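Side-chain contacts in actin-related protein 8 (Homo sapiens, PDB 4FO0), which binds ATP with low basal ATPase activity and belongs to the INO80 chromatin-remodelling complex, contributing to nucleosome binding, transcriptional regulation and probably DNA repair: residues 262-266 with 267-271; 520-523 with 524-528. One frame throughout, in Å; residues are numbered along the deposited sequence.

Interaction 1. Residues 262-266 with 267-271; sequences CVEDG and VSHRN
The His269 ring meets the carboxylate of Glu264 at its edge, while the carbonyl O of Val267 lies over the centre of one ring face, 4.2 Å above its plane. Carboxylate and ring stand almost perpendicular, their planes 82° apart. NE2 of His269 donates to OE1 of Glu264 at 2.9 Å, reaching the anti lone pair of that oxygen, which lies close to the ring plane. With CG beside its own backbone N (chi1 -63°), the imidazole swings back over the preceding residues, so that NE2 also comes within 3.4 Å of CB of Glu264. OE2 of the same carboxylate has its own partners, a salt bridge to Lys499 and a hydrogen bond with Thr496; these would be expected to favour the charged carboxylate. Beneath the side chains the backbone does the pairing: Glu264 N binds Val267 O at 2.9 Å, with a weak return bond from Val267 N, and His269 N binds Cys262 O at 3.0 Å. Val263 and Ser268 form the non-hydrogen-bonded pair between them. Asp265 and Gly266, both with positive phi, make a tight reversal close to a type I' turn, the characteristic link of a two-residue beta hairpin, here at the end of strand 258-264.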
loop_
_atom_site.group_PDB
_atom_site.type_symbol
_atom_site.label_atom_id
_atom_site.label_comp_id
_atom_site.label_asym_id
_atom_site.label_seq_id
_atom_site.Cartn_x
_atom_site.Cartn_y
_atom_site.Cartn_z
ATOM N N CYS A 262 -9.707 -9.567 11.916
ATOM C CA CYS A 262 -9.450 -10.914 12.394
ATOM C C CYS A 262 -10.076 -11.922 11.468
ATOM O O CYS A 262 -11.260 -11.826 11.131
ATOM C CB CYS A 262 -9.965 -11.081 13.812
ATOM S SG CYS A 262 -9.008 -10.111 14.971
ATOM N N VAL A 263 -9.266 -12.880 11.040
ATOM C CA VAL A 263 -9.719 -13.860 10.071
ATOM C C VAL A 263 -9.618 -15.234 10.685
ATOM O O VAL A 263 -8.599 -15.590 11.284
ATOM C CB VAL A 263 -8.905 -13.778 8.764
ATOM C CG1 VAL A 263 -9.127 -15.007 7.897
ATOM C CG2 VAL A 263 -9.265 -12.517 8.008
ATOM N N GLU A 264 -10.700 -15.991 10.551
ATOM C CA GLU A 264 -10.799 -17.331 11.114
ATOM C C GLU A 264 -11.340 -18.271 10.048
ATOM O O GLU A 264 -12.535 -18.259 9.744
ATOM C CB GLU A 264 -11.730 -17.315 12.320
ATOM C CG GLU A 264 -11.383 -18.323 13.394
ATOM C CD GLU A 264 -12.137 -18.064 14.684
ATOM O OE1 GLU A 264 -13.014 -17.176 14.685
ATOM O OE2 GLU A 264 -11.855 -18.739 15.698
ATOM N N ASP A 265 -10.443 -19.057 9.462
ATOM C CA ASP A 265 -10.804 -20.045 8.440
ATOM C C ASP A 265 -11.560 -19.445 7.260
ATOM O O ASP A 265 -12.691 -19.846 6.976
ATOM C CB ASP A 265 -11.639 -21.176 9.047
ATOM C CG ASP A 265 -11.086 -21.664 10.371
ATOM O OD1 ASP A 265 -9.860 -21.924 10.454
ATOM O OD2 ASP A 265 -11.881 -21.771 11.333
ATOM N N GLY A 266 -10.934 -18.495 6.569
ATOM C CA GLY A 266 -11.515 -17.923 5.364
ATOM C C GLY A 266 -12.607 -16.904 5.652
ATOM O O GLY A 266 -13.316 -16.452 4.747
ATOM N N VAL A 267 -12.751 -16.524 6.913
ATOM C CA VAL A 267 -13.777 -15.550 7.245
ATOM C C VAL A 267 -13.227 -14.339 7.985
ATOM O O VAL A 267 -12.658 -14.454 9.073
ATOM C CB VAL A 267 -14.885 -16.184 8.084
ATOM C CG1 VAL A 267 -16.009 -15.195 8.288
ATOM C CG2 VAL A 267 -15.385 -17.427 7.401
ATOM N N SER A 268 -13.396 -13.172 7.375
ATOM C CA SER A 268 -13.085 -11.922 8.041
ATOM C C SER A 268 -14.271 -11.530 8.907
ATOM O O SER A 268 -15.387 -11.355 8.410
ATOM C CB SER A 268 -12.798 -10.829 7.015
ATOM O OG SER A 268 -12.650 -9.580 7.663
ATOM N N HIS A 269 -14.048 -11.403 10.207
ATOM C CA HIS A 269 -15.145 -11.053 11.096
ATOM C C HIS A 269 -15.470 -9.567 11.020
ATOM O O HIS A 269 -14.683 -8.735 11.474
ATOM C CB HIS A 269 -14.824 -11.484 12.526
ATOM C CG HIS A 269 -14.674 -12.966 12.678
ATOM N ND1 HIS A 269 -15.567 -13.862 12.127
ATOM C CD2 HIS A 269 -13.733 -13.710 13.307
ATOM C CE1 HIS A 269 -15.181 -15.094 12.410
ATOM N NE2 HIS A 269 -14.073 -15.029 13.127
ATOM N N ARG A 270 -16.624 -9.246 10.436
ATOM C CA ARG A 270 -17.059 -7.854 10.247
ATOM C C ARG A 270 -16.775 -6.950 11.438
ATOM O O ARG A 270 -16.269 -5.839 11.278
ATOM C CB ARG A 270 -18.559 -7.789 9.972
ATOM C CG ARG A 270 -18.995 -8.256 8.614
ATOM C CD ARG A 270 -20.487 -8.034 8.470
ATOM N NE ARG A 270 -20.978 -8.429 7.154
ATOM C CZ ARG A 270 -21.163 -7.585 6.144
ATOM N NH1 ARG A 270 -20.900 -6.287 6.301
ATOM N NH2 ARG A 270 -21.620 -8.041 4.980
ATOM N N ASN A 271 -17.137 -7.417 12.630
ATOM C CA ASN A 271 -16.993 -6.614 13.836
ATOM C C ASN A 271 -15.556 -6.265 14.170
ATOM O O ASN A 271 -15.299 -5.425 15.027
ATOM C CB ASN A 271 -17.628 -7.325 15.031
ATOM C CG ASN A 271 -19.137 -7.359 14.951
ATOM O OD1 ASN A 271 -19.754 -6.594 14.195
ATOM N ND2 ASN A 271 -19.746 -8.240 15.737
#

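Interaction 2. Residues 520-523 with 524-528; sequences LQHR and ILNKM
Arg523 and Lys527 lie alongside each other, one helical turn apart and pointing the same way, and NZ of the lysine sits 3.7 Å above the guanidinium plane, over its centre. Despite bends at chi2 and chi3 the arginine still runs outward beside the lysine, one guanidinium face turned to NZ. Two like charges this close would be expected to repel; the salt bridge of Arg523 NH2 to Asp481 probably offsets their proximity. Ile524 sets CG1 4.1 Å from CD1 of Leu520, the two side chains running side by side, and its own side chain also touches Asp481. Such spacing of four residues belongs to the alpha helix, here the last turns of helix 516-527: Ile524 N bonds to Leu520 O at 2.9 Å and Lys527 N to Arg523 O at 2.8 Å, before Met528 leaves helical geometry. With chi1 at 169° the ring of His522 lies beside the Asn526 amide, whose ND2 is 2.8 Å from NE2 of the histidine, with ring and amide planes 86° apart. Replacing the histidine by an alanine would probably leave the Asn526 amide without its neighbour on this side and less restricted in its rotation.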
loop_
_atom_site.group_PDB
_atom_site.type_symbol
_atom_site.label_atom_id
_atom_site.label_comp_id
_atom_site.label_asym_id
_atom_site.label_seq_id
_atom_site.Cartn_x
_atom_site.Cartn_y
_atom_site.Cartn_z
ATOM N N LEU A 520 6.949 -4.113 16.904
ATOM C CA LEU A 520 5.508 -4.195 17.046
ATOM C C LEU A 520 5.106 -5.266 18.058
ATOM O O LEU A 520 4.162 -5.087 18.828
ATOM C CB LEU A 520 4.882 -4.484 15.684
ATOM C CG LEU A 520 3.388 -4.773 15.702
ATOM C CD1 LEU A 520 2.599 -3.547 16.146
ATOM C CD2 LEU A 520 2.959 -5.243 14.336
ATOM N N GLN A 521 5.824 -6.383 18.053
ATOM C CA GLN A 521 5.555 -7.460 18.992
ATOM C C GLN A 521 5.744 -6.955 20.411
ATOM O O GLN A 521 4.988 -7.303 21.316
ATOM C CB GLN A 521 6.484 -8.632 18.723
ATOM C CG GLN A 521 7.105 -9.191 19.965
ATOM C CD GLN A 521 6.654 -10.591 20.211
ATOM O OE1 GLN A 521 7.059 -11.521 19.506
ATOM N NE2 GLN A 521 5.784 -10.761 21.198
ATOM N N HIS A 522 6.758 -6.119 20.595
ATOM C CA HIS A 522 7.029 -5.521 21.891
ATOM C C HIS A 522 5.874 -4.651 22.374
ATOM O O HIS A 522 5.478 -4.749 23.530
ATOM C CB HIS A 522 8.326 -4.720 21.829
ATOM C CG HIS A 522 8.574 -3.857 23.028
ATOM N ND1 HIS A 522 9.554 -4.138 23.957
ATOM C CD2 HIS A 522 7.983 -2.707 23.437
ATOM C CE1 HIS A 522 9.554 -3.200 24.888
ATOM N NE2 HIS A 522 8.613 -2.319 24.595
ATOM N N ARG A 523 5.328 -3.810 21.495
ATOM C CA ARG A 523 4.240 -2.914 21.890
ATOM C C ARG A 523 3.023 -3.733 22.213
ATOM O O ARG A 523 2.309 -3.438 23.170
ATOM C CB ARG A 523 3.846 -1.949 20.777
ATOM C CG ARG A 523 4.986 -1.260 20.108
ATOM C CD ARG A 523 5.116 0.154 20.586
ATOM N NE ARG A 523 3.900 0.953 20.410
ATOM C CZ ARG A 523 3.821 2.221 20.817
ATOM N NH1 ARG A 523 4.884 2.781 21.393
ATOM N NH2 ARG A 523 2.706 2.933 20.662
ATOM N N ILE A 524 2.761 -4.749 21.396
ATOM C CA ILE A 524 1.569 -5.557 21.617
ATOM C C ILE A 524 1.583 -6.193 23.009
ATOM O O ILE A 524 0.601 -6.089 23.737
ATOM C CB ILE A 524 1.340 -6.594 20.506
ATOM C CG1 ILE A 524 1.062 -5.876 19.183
ATOM C CG2 ILE A 524 0.166 -7.500 20.849
ATOM C CD1 ILE A 524 -0.008 -4.787 19.285
ATOM N N LEU A 525 2.702 -6.805 23.392
ATOM C CA LEU A 525 2.841 -7.370 24.733
ATOM C C LEU A 525 2.463 -6.373 25.808
ATOM O O LEU A 525 1.585 -6.633 26.634
ATOM C CB LEU A 525 4.268 -7.814 24.988
ATOM C CG LEU A 525 4.648 -9.153 24.387
ATOM C CD1 LEU A 525 5.840 -9.720 25.140
ATOM C CD2 LEU A 525 3.463 -10.075 24.467
ATOM N N ASN A 526 3.138 -5.232 25.801
ATOM C CA ASN A 526 2.928 -4.224 26.836
ATOM C C ASN A 526 1.533 -3.627 26.834
ATOM O O ASN A 526 0.982 -3.336 27.896
ATOM C CB ASN A 526 3.968 -3.108 26.727
ATOM C CG ASN A 526 5.391 -3.634 26.781
ATOM O OD1 ASN A 526 5.664 -4.687 27.377
ATOM N ND2 ASN A 526 6.310 -2.907 26.151
ATOM N N LYS A 527 0.966 -3.450 25.643
ATOM C CA LYS A 527 -0.316 -2.764 25.476
ATOM C C LYS A 527 -1.524 -3.688 25.626
ATOM O O LYS A 527 -2.609 -3.235 25.975
ATOM C CB LYS A 527 -0.388 -2.081 24.105
ATOM C CG LYS A 527 -0.072 -0.600 24.091
ATOM C CD LYS A 527 1.379 -0.343 24.398
ATOM C CE LYS A 527 1.698 1.141 24.337
ATOM N NZ LYS A 527 3.169 1.362 24.470
ATOM N N MET A 528 -1.350 -4.975 25.342
ATOM C CA MET A 528 -2.486 -5.893 25.360
ATOM C C MET A 528 -2.998 -6.086 26.774
ATOM O O MET A 528 -2.291 -5.764 27.728
ATOM C CB MET A 528 -2.121 -7.247 24.756
ATOM C CG MET A 528 -1.084 -8.013 25.547
ATOM S SD MET A 528 -0.744 -9.617 24.795
ATOM C CE MET A 528 -2.392 -10.310 24.885
#

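In the fold
Both interactions are local and partly buried, and each shows how one kind of secondary structure sets the spacing of its side chains. Interaction 1 reverses the chain at the end of a strand in the six-stranded sheet; interaction 2 runs along the last turns of a helix packed against helix 480-489 and, through Leu520 and Gln521, strand 540-542, an outermost strand of that sheet. Their centres are about 22 Å apart and they do not touch. The chemistry differs: the hairpin joins a carboxylate to an imidazole across paired backbones, whereas the helix places two basic groups together, with Asp481 supplying an opposite charge to Arg523. Helix 480-489 also touches Cys262 of interaction 1.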